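Local structure of putative isocitrate dehydrogenase, NAD-dependent (Methylococcus capsulatus, 6LKY) at residues M1-L6 with Q30-T35; A60-F65 with T254-F259; I98-T103 with A303-I308; T105-V110 with M215-F220. The protein probably catalyses the NAD-dependent oxidative decarboxylation of isocitrate, a reaction that in this enzyme family relies on a magnesium ion. The protein carries 1 engineered substitution. One frame throughout, in Å; residues are numbered along the deposited sequence. Where two conformers were deposited one is given.

Contact 1. Residues M1-L6 with Q30-T35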
loop_
_atom_site.group_PDB
_atom_site.type_symbol
_atom_site.label_atom_id
_atom_site.label_comp_id
_atom_site.label_asym_id
_atom_site.label_seq_id
_atom_site.Cartn_x
_atom_site.Cartn_y
_atom_site.Cartn_z
ATOM N N MET A 1 -8.569 -2.612 40.701
ATOM C CA MET A 1 -8.931 -3.852 40.023
ATOM C C MET A 1 -7.873 -4.266 38.993
ATOM O O MET A 1 -7.502 -5.437 38.930
ATOM C CB MET A 1 -10.303 -3.718 39.346
ATOM C CG MET A 1 -11.484 -4.074 40.241
ATOM S SD MET A 1 -13.107 -3.812 39.485
ATOM C CE MET A 1 -13.739 -5.484 39.395
ATOM N N HIS A 2 -7.380 -3.310 38.203
ATOM C CA HIS A 2 -6.528 -3.600 37.048
ATOM C C HIS A 2 -5.200 -2.862 37.143
ATOM O O HIS A 2 -5.179 -1.627 37.204
ATOM C CB HIS A 2 -7.222 -3.212 35.746
ATOM C CG HIS A 2 -8.496 -3.947 35.493
ATOM N ND1 HIS A 2 -8.527 -5.276 35.126
ATOM C CD2 HIS A 2 -9.783 -3.530 35.518
ATOM C CE1 HIS A 2 -9.782 -5.650 34.949
ATOM N NE2 HIS A 2 -10.564 -4.608 35.178
ATOM N N LYS A 3 -4.098 -3.613 37.111
ATOM C CA LYS A 3 -2.757 -3.047 37.054
ATOM C C LYS A 3 -2.227 -3.144 35.622
ATOM O O LYS A 3 -2.068 -4.248 35.088
ATOM C CB LYS A 3 -1.818 -3.763 38.022
ATOM C CG LYS A 3 -0.455 -3.102 38.104
ATOM C CD LYS A 3 0.403 -3.712 39.197
ATOM C CE LYS A 3 1.692 -2.940 39.331
ATOM N NZ LYS A 3 2.643 -3.621 40.244
ATOM N N ILE A 4 -1.903 -1.992 35.027
ATOM C CA ILE A 4 -1.633 -1.880 33.596
ATOM C C ILE A 4 -0.338 -1.110 33.376
ATOM O O ILE A 4 -0.182 0.006 33.891
ATOM C CB ILE A 4 -2.791 -1.173 32.874
ATOM C CG1 ILE A 4 -4.037 -2.057 32.889
ATOM C CG2 ILE A 4 -2.371 -0.742 31.459
ATOM C CD1 ILE A 4 -5.235 -1.405 32.289
ATOM N N THR A 5 0.581 -1.687 32.589
ATOM C CA THR A 5 1.813 -0.974 32.261
ATOM C C THR A 5 1.495 0.182 31.321
ATOM O O THR A 5 0.723 0.020 30.374
ATOM C CB THR A 5 2.834 -1.919 31.624
ATOM O OG1 THR A 5 3.180 -2.951 32.556
ATOM C CG2 THR A 5 4.102 -1.159 31.212
ATOM N N LEU A 6 2.048 1.361 31.612
ATOM C CA LEU A 6 1.721 2.589 30.894
ATOM C C LEU A 6 2.996 3.193 30.324
ATOM O O LEU A 6 3.934 3.494 31.074
ATOM C CB LEU A 6 1.026 3.591 31.821
ATOM C CG LEU A 6 0.638 4.951 31.238
ATOM C CD1 LEU A 6 -0.461 4.767 30.202
ATOM C CD2 LEU A 6 0.185 5.922 32.340
ATOM N N GLN A 30 -11.345 1.016 37.538
ATOM C CA GLN A 30 -10.255 1.113 38.500
ATOM C C GLN A 30 -8.959 0.622 37.867
ATOM O O GLN A 30 -8.833 -0.567 37.551
ATOM C CB GLN A 30 -10.579 0.291 39.745
ATOM C CG GLN A 30 -11.984 0.517 40.279
ATOM C CD GLN A 30 -12.092 1.788 41.096
ATOM O OE1 GLN A 30 -11.646 1.840 42.244
ATOM N NE2 GLN A 30 -12.686 2.825 40.509
ATOM N N VAL A 31 -7.990 1.522 37.714
ATOM C CA VAL A 31 -6.707 1.195 37.103
ATOM C C VAL A 31 -5.578 1.640 38.020
ATOM O O VAL A 31 -5.487 2.823 38.368
ATOM C CB VAL A 31 -6.535 1.850 35.722
ATOM C CG1 VAL A 31 -5.261 1.335 35.069
ATOM C CG2 VAL A 31 -7.753 1.602 34.842
ATOM N N GLN A 32 -4.700 0.706 38.374
ATOM C CA GLN A 32 -3.382 1.040 38.908
ATOM C C GLN A 32 -2.407 1.123 37.730
ATOM O O GLN A 32 -1.998 0.099 37.179
ATOM C CB GLN A 32 -2.947 -0.001 39.933
ATOM C CG GLN A 32 -1.677 0.369 40.703
ATOM C CD GLN A 32 -1.106 -0.802 41.486
ATOM O OE1 GLN A 32 -1.829 -1.731 41.849
ATOM N NE2 GLN A 32 0.199 -0.770 41.737
ATOM N N TRP A 33 -2.035 2.339 37.326
ATOM C CA TRP A 33 -1.075 2.510 36.237
ATOM C C TRP A 33 0.355 2.262 36.712
ATOM O O TRP A 33 0.795 2.819 37.725
ATOM C CB TRP A 33 -1.168 3.909 35.634
ATOM C CG TRP A 33 -2.495 4.266 35.106
ATOM C CD1 TRP A 33 -3.394 5.123 35.672
ATOM C CD2 TRP A 33 -3.095 3.797 33.893
ATOM N NE1 TRP A 33 -4.519 5.214 34.891
ATOM C CE2 TRP A 33 -4.365 4.409 33.793
ATOM C CE3 TRP A 33 -2.688 2.910 32.885
ATOM C CZ2 TRP A 33 -5.235 4.164 32.727
ATOM C CZ3 TRP A 33 -3.554 2.670 31.822
ATOM C CH2 TRP A 33 -4.814 3.295 31.754
ATOM N N ASP A 34 1.087 1.455 35.956
ATOM C CA ASP A 34 2.494 1.148 36.202
ATOM C C ASP A 34 3.306 1.838 35.103
ATOM O O ASP A 34 3.530 1.275 34.030
ATOM C CB ASP A 34 2.693 -0.359 36.211
ATOM C CG ASP A 34 4.090 -0.766 36.600
ATOM O OD1 ASP A 34 4.946 0.129 36.796
ATOM O OD2 ASP A 34 4.326 -1.989 36.700
ATOM N N THR A 35 3.729 3.071 35.372
ATOM C CA THR A 35 4.369 3.897 34.358
ATOM C C THR A 35 5.792 3.427 34.084
ATOM O O THR A 35 6.605 3.290 35.006
ATOM C CB THR A 35 4.366 5.359 34.795
ATOM O OG1 THR A 35 3.013 5.814 34.862
ATOM C CG2 THR A 35 5.128 6.228 33.791
#
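W33 brings its indole against I4 and L6, while V31 of its own strand sets CG1 over the centre of one face of the indole. I4 lies beside W33, pointing the same way, whereas L6 crosses it; both stand oblique to the ring. I4 CG2 comes to 3.6 Å from W33 CZ3, and L6 CB lies 3.9 Å from W33 CE3. The I4 branch that does this is CG2, anti to the backbone N; the other branch runs out to CD1, which rests 3.9 Å from V31 CG1. The second flat group, the H2 imidazole, has Q30 O near its plane at the edge, with H2 CD2 3.7 Å from that oxygen.

Along their backbones the two strands pair in parallel, in register from H2 opposite V31 to L6 opposite T35. Of the five backbone bonds, D34 N to I4 O is the straightest (2.8 Å, 171° at the hydrogen). On the face carrying K3, Q32 and D34, the extended lysine lies beside Q32, pointing the same way, with K3 CE 3.6 Å from Q32 NE2. K3 NZ and D34 OD2 are 4.2 Å apart, too far for a salt bridge; D34 OD2 bonds S57 OG, which also holds T5 OG1.

The two strands are those of a beta-alpha-beta crossover, joined by helix 13-26, which covers the W33 face with V17, V21 and I24. Helix 52-61 lies against the other face at T5 and K3, and strand 63-66 flanks strand 2-7 on the side away from 31-35.

Contact 2. Residues A60-F65 with T254-F259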
loop_
_atom_site.group_PDB
_atom_site.type_symbol
_atom_site.label_atom_id
_atom_site.label_comp_id
_atom_site.label_asym_id
_atom_site.label_seq_id
_atom_site.Cartn_x
_atom_site.Cartn_y
_atom_site.Cartn_z
ATOM N N ALA A 60 4.813 -9.009 33.867
ATOM C CA ALA A 60 4.110 -9.190 35.134
ATOM C C ALA A 60 2.631 -8.855 34.988
ATOM O O ALA A 60 1.767 -9.636 35.396
ATOM C CB ALA A 60 4.754 -8.333 36.233
ATOM N N ASN A 61 2.320 -7.693 34.406
ATOM C CA ASN A 61 0.938 -7.220 34.358
ATOM C C ASN A 61 0.108 -7.855 33.248
ATOM O O ASN A 61 -1.114 -7.959 33.396
ATOM C CB ASN A 61 0.907 -5.700 34.209
ATOM C CG ASN A 61 1.562 -4.992 35.378
ATOM O OD1 ASN A 61 1.686 -5.559 36.468
ATOM N ND2 ASN A 61 1.971 -3.743 35.163
ATOM N N ARG A 62 0.726 -8.202 32.115
ATOM C CA ARG A 62 0.123 -8.844 30.943
ATOM C C ARG A 62 -0.686 -7.857 30.105
ATOM O O ARG A 62 -1.192 -8.253 29.052
ATOM C CB ARG A 62 -0.794 -10.038 31.282
ATOM C CG ARG A 62 -0.164 -11.172 32.100
ATOM C CD ARG A 62 1.317 -11.436 31.785
ATOM N NE ARG A 62 1.573 -12.128 30.514
ATOM C CZ ARG A 62 2.765 -12.600 30.146
ATOM N NH1 ARG A 62 3.809 -12.481 30.955
ATOM N NH2 ARG A 62 2.919 -13.211 28.980
ATOM N N ILE A 63 -0.847 -6.605 30.534
ATOM C CA ILE A 63 -1.594 -5.594 29.792
ATOM C C ILE A 63 -0.762 -4.319 29.737
ATOM O O ILE A 63 -0.178 -3.901 30.744
ATOM C CB ILE A 63 -2.975 -5.307 30.420
ATOM C CG1 ILE A 63 -3.739 -6.608 30.675
ATOM C CG2 ILE A 63 -3.791 -4.389 29.526
ATOM C CD1 ILE A 63 -4.187 -7.306 29.400
ATOM N N CYS A 64 -0.721 -3.694 28.563
ATOM C CA CYS A 64 0.102 -2.516 28.348
ATOM C C CYS A 64 -0.649 -1.519 27.480
ATOM O O CYS A 64 -1.322 -1.894 26.518
ATOM C CB CYS A 64 1.454 -2.887 27.716
ATOM S SG CYS A 64 2.566 -1.492 27.442
ATOM N N PHE A 65 -0.557 -0.253 27.862
ATOM C CA PHE A 65 -1.124 0.884 27.148
ATOM C C PHE A 65 0.061 1.730 26.693
ATOM O O PHE A 65 0.796 2.265 27.531
ATOM C CB PHE A 65 -2.056 1.657 28.076
ATOM C CG PHE A 65 -3.011 2.564 27.378
ATOM C CD1 PHE A 65 -3.743 2.126 26.287
ATOM C CD2 PHE A 65 -3.208 3.856 27.842
ATOM C CE1 PHE A 65 -4.643 2.979 25.662
ATOM C CE2 PHE A 65 -4.096 4.710 27.211
ATOM C CZ PHE A 65 -4.814 4.276 26.128
ATOM N N THR A 254 -1.518 -14.967 23.340
ATOM C CA THR A 254 -2.278 -15.818 24.249
ATOM C C THR A 254 -2.164 -15.352 25.696
ATOM O O THR A 254 -3.099 -15.543 26.481
ATOM C CB THR A 254 -1.809 -17.269 24.140
ATOM O OG1 THR A 254 -0.442 -17.362 24.571
ATOM C CG2 THR A 254 -1.926 -17.763 22.711
ATOM N N ASP A 255 -1.042 -14.733 26.061
ATOM C CA ASP A 255 -0.734 -14.437 27.452
ATOM C C ASP A 255 -0.626 -12.953 27.759
ATOM O O ASP A 255 -0.373 -12.596 28.917
ATOM C CB ASP A 255 0.586 -15.114 27.847
ATOM C CG ASP A 255 0.415 -16.575 28.150
ATOM O OD1 ASP A 255 -0.747 -17.025 28.252
ATOM O OD2 ASP A 255 1.439 -17.274 28.276
ATOM N N ALA A 256 -0.789 -12.082 26.769
ATOM C CA ALA A 256 -0.585 -10.664 27.007
ATOM C C ALA A 256 -1.249 -9.888 25.886
ATOM O O ALA A 256 -1.579 -10.441 24.832
ATOM C CB ALA A 256 0.906 -10.312 27.122
ATOM N N ALA A 257 -1.436 -8.593 26.127
ATOM C CA ALA A 257 -2.069 -7.721 25.153
ATOM C C ALA A 257 -1.540 -6.310 25.349
ATOM O O ALA A 257 -1.335 -5.869 26.486
ATOM C CB ALA A 257 -3.598 -7.738 25.286
ATOM N N LEU A 258 -1.333 -5.609 24.236
ATOM C CA LEU A 258 -0.786 -4.259 24.250
ATOM C C LEU A 258 -1.595 -3.385 23.303
ATOM O O LEU A 258 -1.739 -3.708 22.118
ATOM C CB LEU A 258 0.698 -4.283 23.863
ATOM C CG LEU A 258 1.471 -2.953 23.838
ATOM C CD1 LEU A 258 2.932 -3.190 24.188
ATOM C CD2 LEU A 258 1.351 -2.259 22.476
ATOM N N PHE A 259 -2.100 -2.263 23.804
ATOM C CA PHE A 259 -3.039 -1.448 23.046
ATOM C C PHE A 259 -2.400 -0.113 22.695
ATOM O O PHE A 259 -1.660 0.455 23.505
ATOM C CB PHE A 259 -4.348 -1.287 23.836
ATOM C CG PHE A 259 -4.984 -2.603 24.147
ATOM C CD1 PHE A 259 -4.574 -3.339 25.246
ATOM C CD2 PHE A 259 -5.922 -3.148 23.289
ATOM C CE1 PHE A 259 -5.123 -4.575 25.508
ATOM C CE2 PHE A 259 -6.477 -4.387 23.542
ATOM C CZ PHE A 259 -6.076 -5.106 24.643
#
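R62 curls round the carbonyl oxygen of D255. CB, CG and CD pass it, R62 CB standing 3.5 Å from D255 O. Bends at chi2 and chi3 place CD and then NE beside the oxygen. R62 NE donates to D255 O at 2.6 Å and 175°, with the oxygen in the guanidinium plane although NE itself sits above the carbonyl plane. Beyond CZ the tip divides: R62 NH2 lies 3.2 Å from D255 CB and adds a weak bond to D255 O, whereas NH1 turns back to R59 O in the preceding helix. The guanidinium charge would probably also feel D255 OD2, 4.4 Å from R62 NH2, though no N-H points there.

R62 leaves the helix with positive phi (77°), and its own carbonyl starts the strand pairing by accepting A257 N at 3.0 Å. C64 N to A257 O and F259 N to C64 O continue it. C64 SG packs 3.7 Å from L258 CD1 on one face; I63, A257, F65 and F259 share the other.

Parallel neighbours 63-66 and 257-261 belong to the large mixed sheet characteristic of isocitrate and isopropylmalate dehydrogenases, where K66 and E260, both NAD-binding residues, directly follow F65 and F259.

Contact 3. Residues I98-T103 with A303-I308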
loop_
_atom_site.group_PDB
_atom_site.type_symbol
_atom_site.label_atom_id
_atom_site.label_comp_id
_atom_site.label_asym_id
_atom_site.label_seq_id
_atom_site.Cartn_x
_atom_site.Cartn_y
_atom_site.Cartn_z
ATOM N N ILE A 98 -13.853 1.869 11.200
ATOM C CA ILE A 98 -15.304 2.029 11.108
ATOM C C ILE A 98 -15.606 3.523 11.054
ATOM O O ILE A 98 -15.158 4.280 11.922
ATOM C CB ILE A 98 -16.022 1.357 12.291
ATOM C CG1 ILE A 98 -15.516 -0.081 12.439
ATOM C CG2 ILE A 98 -17.535 1.352 12.078
ATOM C CD1 ILE A 98 -16.035 -0.801 13.643
ATOM N N SER A 99 -16.327 3.953 10.020
ATOM C CA SER A 99 -16.564 5.376 9.787
ATOM C C SER A 99 -17.134 6.067 11.030
ATOM O O SER A 99 -17.867 5.471 11.828
ATOM C CB SER A 99 -17.526 5.565 8.612
ATOM O OG SER A 99 -16.967 5.124 7.374
ATOM N N PHE A 100 -16.745 7.330 11.209
ATOM C CA PHE A 100 -17.282 8.208 12.244
ATOM C C PHE A 100 -18.204 9.212 11.571
ATOM O O PHE A 100 -17.767 9.954 10.683
ATOM C CB PHE A 100 -16.180 8.963 12.990
ATOM C CG PHE A 100 -15.327 8.101 13.866
ATOM C CD1 PHE A 100 -14.235 7.425 13.342
ATOM C CD2 PHE A 100 -15.600 7.985 15.219
ATOM C CE1 PHE A 100 -13.443 6.632 14.146
ATOM C CE2 PHE A 100 -14.804 7.195 16.033
ATOM C CZ PHE A 100 -13.724 6.518 15.497
ATOM N N GLU A 101 -19.472 9.224 11.978
ATOM C CA GLU A 101 -20.409 10.217 11.464
ATOM C C GLU A 101 -19.876 11.631 11.692
ATOM O O GLU A 101 -19.420 11.971 12.787
ATOM C CB GLU A 101 -21.773 10.041 12.132
ATOM C CG GLU A 101 -22.868 10.903 11.526
ATOM C CD GLU A 101 -24.196 10.750 12.244
ATOM O OE1 GLU A 101 -24.276 9.940 13.196
ATOM O OE2 GLU A 101 -25.154 11.451 11.860
ATOM N N GLY A 102 -19.900 12.442 10.644
ATOM C CA GLY A 102 -19.490 13.828 10.723
ATOM C C GLY A 102 -18.147 14.144 10.100
ATOM O O GLY A 102 -17.807 15.327 9.988
ATOM N N THR A 103 -17.365 13.142 9.701
ATOM C CA THR A 103 -16.056 13.410 9.117
ATOM C C THR A 103 -16.203 13.906 7.685
ATOM O O THR A 103 -17.149 13.550 6.976
ATOM C CB THR A 103 -15.176 12.150 9.134
ATOM O OG1 THR A 103 -15.846 11.074 8.459
ATOM C CG2 THR A 103 -14.861 11.720 10.562
ATOM N N ALA A 303 -19.041 8.405 23.433
ATOM C CA ALA A 303 -18.643 9.780 23.725
ATOM C C ALA A 303 -17.775 10.359 22.608
ATOM O O ALA A 303 -17.958 11.516 22.193
ATOM C CB ALA A 303 -17.917 9.833 25.070
ATOM N N VAL A 304 -16.804 9.573 22.123
ATOM C CA VAL A 304 -15.966 10.032 21.015
ATOM C C VAL A 304 -16.819 10.342 19.790
ATOM O O VAL A 304 -16.659 11.381 19.129
ATOM C CB VAL A 304 -14.889 8.985 20.681
ATOM C CG1 VAL A 304 -14.210 9.346 19.355
ATOM C CG2 VAL A 304 -13.885 8.862 21.812
ATOM N N ARG A 305 -17.716 9.419 19.444
ATOM C CA ARG A 305 -18.547 9.626 18.264
ATOM C C ARG A 305 -19.424 10.866 18.411
ATOM O O ARG A 305 -19.564 11.647 17.463
ATOM C CB ARG A 305 -19.378 8.373 18.003
ATOM C CG ARG A 305 -18.514 7.236 17.499
ATOM C CD ARG A 305 -19.261 5.933 17.343
ATOM N NE ARG A 305 -18.395 4.915 16.760
ATOM C CZ ARG A 305 -18.095 4.825 15.466
ATOM N NH1 ARG A 305 -18.624 5.668 14.585
ATOM N NH2 ARG A 305 -17.279 3.867 15.046
ATOM N N GLU A 306 -20.003 11.081 19.597
ATOM C CA GLU A 306 -20.824 12.268 19.813
ATOM C C GLU A 306 -20.002 13.541 19.639
ATOM O O GLU A 306 -20.454 14.500 18.999
ATOM C CB GLU A 306 -21.464 12.224 21.202
ATOM C CG GLU A 306 -22.668 11.279 21.303
ATOM C CD GLU A 306 -22.988 10.870 22.735
ATOM O OE1 GLU A 306 -22.305 11.356 23.664
ATOM O OE2 GLU A 306 -23.913 10.046 22.930
ATOM N N VAL A 307 -18.782 13.564 20.187
ATOM C CA VAL A 307 -17.974 14.778 20.083
ATOM C C VAL A 307 -17.574 15.043 18.634
ATOM O O VAL A 307 -17.573 16.193 18.179
ATOM C CB VAL A 307 -16.746 14.686 21.003
ATOM C CG1 VAL A 307 -15.772 15.829 20.706
ATOM C CG2 VAL A 307 -17.177 14.704 22.461
ATOM N N ILE A 308 -17.247 13.993 17.877
ATOM C CA ILE A 308 -16.820 14.210 16.495
ATOM C C ILE A 308 -18.008 14.609 15.624
ATOM O O ILE A 308 -17.896 15.490 14.761
ATOM C CB ILE A 308 -16.115 12.954 15.944
ATOM C CG1 ILE A 308 -14.753 12.757 16.622
ATOM C CG2 ILE A 308 -15.989 13.041 14.421
ATOM C CD1 ILE A 308 -14.114 11.406 16.353
HETATM O O HOH W 1 -20.050 8.223 14.628
HETATM O O HOH W 2 -18.817 10.553 14.907
#
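R305 lays its guanidinium flat on the ring of F100, planes 15° apart and centres 4.4 Å apart, while the two side chains run across each other at about a right angle. The overlap is off-centre: R305 NH2 stands over the ring face toward its rim, an offset cation-pi stack. The arginine chain is extended from CG to NE, with R305 CG 3.8 Å from F100 CD2. At the guanidinium edge, R305 NH1 donates in plane to S99 O at 2.9 Å and 177°, and also to a water that accepts from E101 N.

This ties helix 294-310 to the loop between strands 92-98 and 111-117, which reverses in a type II turn from F100 to T103 with G102 at positive phi (106°). NE is turned to E301 in a salt bridge within the helix. An alanine in place of R305 would probably leave S99 O without its N-H donor, E301 without its salt-bridge partner, and the F100 face without the guanidinium.

I308 and V304 approach the same ring obliquely: I308 CD1 is 3.9 Å from F100 CD2, and V304 CG1 4.0 Å from F100 CE2. A second water donates to both E101 O and R305 O.

Contact 4. Residues T105-V110 with M215-F220; sequences TAFSDV and MQPQRF
M215 meets F107 through its backbone: M215 O is 3.5 Å from F107 CZ, at the point where helix 206-215 gives way to a short 3-10 turn, 217-219, leading into strand 222-225. The opposing loop leads into strand 111-117, the parallel neighbour of 222-225 in the large mixed sheet of the isocitrate/isopropylmalate dehydrogenase fold, so the contact joins the two connections that enter these neighbouring strands. The helix end also lies near the second subunit, where M215 packs on G242 of that chain.

Q216 is the first residue off the helix, and P217 after it carries the apolar contact. P217 CD sits over the F107 ring in a CH-pi contact, 3.8 Å from the centroid and 16° off the normal. P217 CG reaches on to V110 CG2 at 3.9 Å. A106 CB lies over the opposite face of the ring, and L240 touches both F107 and P217. An alanine in place of F107 would probably open a gap between the two loops and leave P217 CD without its aromatic partner.

Q218 comes next, bent at chi2 (88°), which turns CD back toward the loop. Its NE2 donates to D109 OD1 at 2.8 Å on the syn side, with a weak second bond to OD2. Q218 NE2 also passes 3.4 Å from F107 CD1, the amide standing nearly perpendicular to the ring (88°).

Backbone bonds then close the turn: R219 N reaches Q216 O at 3.2 Å, and F220 N reaches P217 O at 3.0 Å, that same oxygen lying in the plane of the F220 ring at its edge.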
loop_
_atom_site.group_PDB
_atom_site.type_symbol
_atom_site.label_atom_id
_atom_site.label_comp_id
_atom_site.label_asym_id
_atom_site.label_seq_id
_atom_site.Cartn_x
_atom_site.Cartn_y
_atom_site.Cartn_z
ATOM N N THR A 105 -15.197 13.065 4.691
ATOM C CA THR A 105 -14.660 11.913 3.986
ATOM C C THR A 105 -15.567 11.568 2.816
ATOM O O THR A 105 -16.766 11.849 2.842
ATOM C CB THR A 105 -14.525 10.697 4.920
ATOM O OG1 THR A 105 -15.713 10.571 5.711
ATOM C CG2 THR A 105 -13.304 10.841 5.836
ATOM N N ALA A 106 -14.976 10.979 1.771
ATOM C CA ALA A 106 -15.773 10.498 0.644
ATOM C C ALA A 106 -16.774 9.428 1.076
ATOM O O ALA A 106 -17.904 9.382 0.573
ATOM C CB ALA A 106 -14.855 9.953 -0.446
ATOM N N PHE A 107 -16.381 8.554 1.997
ATOM C CA PHE A 107 -17.227 7.451 2.410
ATOM C C PHE A 107 -17.698 7.666 3.842
ATOM O O PHE A 107 -17.018 8.306 4.651
ATOM C CB PHE A 107 -16.492 6.109 2.279
ATOM C CG PHE A 107 -16.037 5.805 0.869
ATOM C CD1 PHE A 107 -16.955 5.480 -0.118
ATOM C CD2 PHE A 107 -14.694 5.870 0.528
ATOM C CE1 PHE A 107 -16.541 5.213 -1.418
ATOM C CE2 PHE A 107 -14.278 5.612 -0.771
ATOM C CZ PHE A 107 -15.199 5.281 -1.742
ATOM N N SER A 108 -18.885 7.134 4.138
ATOM C CA SER A 108 -19.469 7.210 5.469
ATOM C C SER A 108 -19.847 5.845 6.010
ATOM O O SER A 108 -20.351 5.756 7.135
ATOM C CB SER A 108 -20.713 8.114 5.467
ATOM O OG SER A 108 -21.698 7.631 4.564
ATOM N N ASP A 109 -19.594 4.782 5.259
ATOM C CA ASP A 109 -20.019 3.447 5.650
ATOM C C ASP A 109 -18.875 2.441 5.558
ATOM O O ASP A 109 -19.077 1.283 5.174
ATOM C CB ASP A 109 -21.189 3.003 4.784
ATOM C CG ASP A 109 -20.837 3.003 3.307
ATOM O OD1 ASP A 109 -19.816 3.630 2.928
ATOM O OD2 ASP A 109 -21.576 2.368 2.525
ATOM N N VAL A 110 -17.653 2.846 5.918
ATOM C CA VAL A 110 -16.553 1.890 6.009
ATOM C C VAL A 110 -16.701 1.106 7.300
ATOM O O VAL A 110 -16.968 1.684 8.361
ATOM C CB VAL A 110 -15.187 2.602 5.949
ATOM C CG1 VAL A 110 -14.070 1.576 5.908
ATOM C CG2 VAL A 110 -15.110 3.529 4.734
ATOM N N MET A 215 -11.610 2.576 -3.851
ATOM C CA MET A 215 -12.799 2.807 -4.675
ATOM C C MET A 215 -14.118 2.340 -4.052
ATOM O O MET A 215 -15.164 2.938 -4.308
ATOM C CB MET A 215 -12.642 2.115 -6.020
ATOM C CG MET A 215 -11.512 2.701 -6.817
ATOM S SD MET A 215 -11.434 2.040 -8.471
ATOM C CE MET A 215 -12.751 2.984 -9.248
ATOM N N GLN A 216 -14.082 1.305 -3.248
ATOM C CA GLN A 216 -15.109 0.483 -2.627
ATOM C C GLN A 216 -14.739 -0.274 -1.372
ATOM O O GLN A 216 -14.838 -1.505 -1.314
ATOM C CB GLN A 216 -15.662 -0.423 -3.693
ATOM C CG GLN A 216 -17.042 -0.920 -3.474
ATOM C CD GLN A 216 -17.561 -1.536 -4.699
ATOM O OE1 GLN A 216 -17.285 -2.655 -4.957
ATOM N NE2 GLN A 216 -18.788 -0.961 -5.081
ATOM N N PRO A 217 -14.453 0.476 -0.302
ATOM C CA PRO A 217 -14.089 -0.167 0.968
ATOM C C PRO A 217 -15.226 -0.970 1.582
ATOM O O PRO A 217 -14.959 -1.847 2.423
ATOM C CB PRO A 217 -13.689 1.019 1.865
ATOM C CG PRO A 217 -14.308 2.228 1.196
ATOM C CD PRO A 217 -14.396 1.937 -0.242
ATOM N N GLN A 218 -16.474 -0.732 1.156
ATOM C CA GLN A 218 -17.609 -1.477 1.699
ATOM C C GLN A 218 -17.544 -2.960 1.375
ATOM O O GLN A 218 -18.120 -3.760 2.116
ATOM C CB GLN A 218 -18.935 -0.913 1.179
ATOM C CG GLN A 218 -19.153 0.543 1.478
ATOM C CD GLN A 218 -18.578 1.436 0.390
ATOM O OE1 GLN A 218 -17.841 0.973 -0.485
ATOM N NE2 GLN A 218 -18.917 2.724 0.440
ATOM N N ARG A 219 -16.835 -3.352 0.316
ATOM C CA ARG A 219 -16.705 -4.768 0.002
ATOM C C ARG A 219 -15.916 -5.528 1.055
ATOM O O ARG A 219 -15.913 -6.760 1.021
ATOM C CB ARG A 219 -16.041 -4.984 -1.361
ATOM C CG ARG A 219 -16.902 -4.731 -2.603
ATOM C CD ARG A 219 -16.457 -5.635 -3.745
ATOM N NE ARG A 219 -17.172 -5.429 -5.016
ATOM C CZ ARG A 219 -16.682 -4.754 -6.061
ATOM N NH1 ARG A 219 -15.461 -4.217 -6.004
ATOM N NH2 ARG A 219 -17.430 -4.550 -7.131
ATOM N N PHE A 220 -15.203 -4.839 1.942
ATOM C CA PHE A 220 -14.273 -5.496 2.843
ATOM C C PHE A 220 -14.882 -5.677 4.222
ATOM O O PHE A 220 -15.615 -4.816 4.721
ATOM C CB PHE A 220 -12.970 -4.700 2.957
ATOM C CG PHE A 220 -12.145 -4.751 1.716
ATOM C CD1 PHE A 220 -11.331 -5.837 1.453
ATOM C CD2 PHE A 220 -12.220 -3.736 0.791
ATOM C CE1 PHE A 220 -10.580 -5.888 0.293
ATOM C CE2 PHE A 220 -11.479 -3.779 -0.371
ATOM C CZ PHE A 220 -10.661 -4.851 -0.624
#

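In the fold
The four contacts fall into two touching pairs. Contacts 1 and 2, centres 11 Å apart, lie on one sheet, where strands 2-7 and 63-66 are neighbours; T5 O and F65 N, 2.8 Å apart, probably hydrogen-bond between them. Contacts 3 and 4, centres 15 Å apart, share the loop between strands 92-98 and 111-117, where S99 OG lies 2.8 Å from V110 N, again a probable hydrogen bond. Contacts 1 and 4 are on opposite sides of the chain's centre, 37 Å between centres. Contact 2 comes nearer to bound NAD than contact 1: the side chain of L258 is about 8 Å from one, that of L6 about 13 Å.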